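Side-chain contact in geranyltranstransferase (Staphylococcus aureus, PDB 1RTR), which probably makes farnesyl diphosphate by joining geranyl diphosphate to isopentenyl diphosphate, an early step of isoprenoid biosynthesis: residues 167-170 / 171-175. Residues are numbered along the deposited sequence; the frame is centred on the assembly and turned at random.
Sequences LETL and EMIHK
Leu170 and His174 lie one turn apart on helix 167-177, a short helix of the all-helical polyprenyl synthetase fold, and their side chains slant across each other. Both methyl groups of Leu170, CD1 and CD2, lie against the imidazole ring of His174. Leu170 is buried and also packs on Tyr245 and Leu248 of helix 245-270, a setting that suits a branched hydrocarbon. Histidine suits the partly exposed place beside it, since its flat ring can lie against the leucine methyls while the side chain also reaches Gln215 of helix 197-227.

A turn earlier, Leu167 and Glu171 meet in a similar i to i+4 pairing. With CG anti to the backbone N (chi1 -171°), Leu167 runs beside its own carbonyl, and its branch point CG lies 4.0 Å from Glu171 OE1. The first torsion of Glu171, chi1 -76°, sets CG beside the backbone N and heads the chain back toward the preceding turn, where CG stands 3.3 Å from Leu167 O; beyond CG the chain runs on extended to its carboxylate. That oxygen accepts a bond from Glu171 N, whereas carboxylate OE1 beside it is a second acceptor and adds no bond. Leu167 and Glu171 both touch Tyr245, and Glu171 also touches Met212 of helix 197-227, contacts for which glutamate offers an aliphatic stem able to pack.

Farther round the helix, Thr169 CG2 and Ile173 CD1 are 4.3 Å apart. A branched hydrocarbon suits the buried place of Ile173 against Leu156 of helix 150-159, and threonine can bond Asp166 OD1 through its hydroxyl while its methyl is near Ile173. In the backbone of the same two residues, Ile173 N donates to Thr169 O at 2.9 Å, with a C=O...N angle of 161°.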
loop_
_atom_site.group_PDB
_atom_site.type_symbol
_atom_site.label_atom_id
_atom_site.label_comp_id
_atom_site.label_asym_id
_atom_site.label_seq_id
_atom_site.Cartn_x
_atom_site.Cartn_y
_atom_site.Cartn_z
ATOM N N LEU A 167 22.414 -9.303 -19.120
ATOM C CA LEU A 167 22.182 -10.149 -17.955
ATOM C C LEU A 167 22.118 -9.397 -16.620
ATOM O O LEU A 167 21.427 -9.843 -15.703
ATOM C CB LEU A 167 23.225 -11.280 -17.890
ATOM C CG LEU A 167 23.018 -12.388 -16.850
ATOM C CD1 LEU A 167 21.776 -13.213 -17.175
ATOM C CD2 LEU A 167 24.243 -13.271 -16.743
ATOM N N GLU A 168 22.833 -8.279 -16.490
ATOM C CA GLU A 168 22.727 -7.503 -15.255
ATOM C C GLU A 168 21.337 -6.880 -15.107
ATOM O O GLU A 168 20.810 -6.817 -14.006
ATOM C CB GLU A 168 23.829 -6.445 -15.082
ATOM C CG GLU A 168 24.681 -6.188 -16.297
ATOM C CD GLU A 168 26.067 -5.674 -15.943
ATOM O OE1 GLU A 168 26.214 -4.434 -15.781
ATOM O OE2 GLU A 168 27.006 -6.505 -15.843
ATOM N N THR A 169 20.757 -6.450 -16.225
ATOM C CA THR A 169 19.397 -5.932 -16.270
ATOM C C THR A 169 18.367 -7.012 -15.919
ATOM O O THR A 169 17.518 -6.801 -15.047
ATOM C CB THR A 169 19.103 -5.301 -17.663
ATOM O OG1 THR A 169 20.020 -4.228 -17.896
ATOM C CG2 THR A 169 17.719 -4.604 -17.695
ATOM N N LEU A 170 18.452 -8.148 -16.612
ATOM C CA LEU A 170 17.616 -9.320 -16.342
ATOM C C LEU A 170 17.631 -9.728 -14.860
ATOM O O LEU A 170 16.589 -10.032 -14.274
ATOM C CB LEU A 170 18.078 -10.499 -17.194
ATOM C CG LEU A 170 17.077 -11.513 -17.757
ATOM C CD1 LEU A 170 17.304 -12.850 -17.117
ATOM C CD2 LEU A 170 15.606 -11.095 -17.621
ATOM N N GLU A 171 18.816 -9.726 -14.263
ATOM C CA GLU A 171 18.953 -10.104 -12.870
ATOM C C GLU A 171 18.411 -9.037 -11.932
ATOM O O GLU A 171 17.806 -9.373 -10.909
ATOM C CB GLU A 171 20.402 -10.423 -12.537
ATOM C CG GLU A 171 20.839 -11.777 -13.062
ATOM C CD GLU A 171 22.319 -11.994 -12.871
ATOM O OE1 GLU A 171 23.104 -11.040 -13.107
ATOM O OE2 GLU A 171 22.695 -13.113 -12.474
ATOM N N MET A 172 18.634 -7.769 -12.287
ATOM C CA MET A 172 18.045 -6.640 -11.581
ATOM C C MET A 172 16.514 -6.767 -11.538
ATOM O O MET A 172 15.909 -6.582 -10.480
ATOM C CB MET A 172 18.471 -5.306 -12.212
ATOM C CG MET A 172 18.027 -4.041 -11.458
ATOM S SD MET A 172 18.603 -3.997 -9.727
ATOM C CE MET A 172 20.243 -3.225 -9.973
ATOM N N ILE A 173 15.902 -7.115 -12.671
ATOM C CA ILE A 173 14.453 -7.274 -12.729
ATOM C C ILE A 173 13.977 -8.363 -11.774
ATOM O O ILE A 173 13.040 -8.137 -11.016
ATOM C CB ILE A 173 13.957 -7.556 -14.164
ATOM C CG1 ILE A 173 14.152 -6.336 -15.057
ATOM C CG2 ILE A 173 12.494 -7.983 -14.174
ATOM C CD1 ILE A 173 14.119 -6.668 -16.537
ATOM N N HIS A 174 14.617 -9.529 -11.793
ATOM C CA HIS A 174 14.120 -10.677 -11.029
ATOM C C HIS A 174 14.390 -10.547 -9.534
ATOM O O HIS A 174 13.587 -10.982 -8.711
ATOM C CB HIS A 174 14.674 -11.996 -11.575
ATOM C CG HIS A 174 14.134 -12.358 -12.919
ATOM N ND1 HIS A 174 14.928 -12.843 -13.936
ATOM C CD2 HIS A 174 12.877 -12.294 -13.421
ATOM C CE1 HIS A 174 14.185 -13.069 -15.006
ATOM N NE2 HIS A 174 12.936 -12.744 -14.719
ATOM N N LYS A 175 15.520 -9.940 -9.202
ATOM C CA LYS A 175 15.895 -9.673 -7.827
ATOM C C LYS A 175 14.896 -8.736 -7.135
ATOM O O LYS A 175 14.568 -8.935 -5.980
ATOM C CB LYS A 175 17.306 -9.080 -7.805
ATOM C CG LYS A 175 17.759 -8.493 -6.505
ATOM C CD LYS A 175 18.730 -7.354 -6.783
ATOM C CE LYS A 175 19.630 -7.016 -5.581
ATOM N NZ LYS A 175 19.466 -7.909 -4.386
#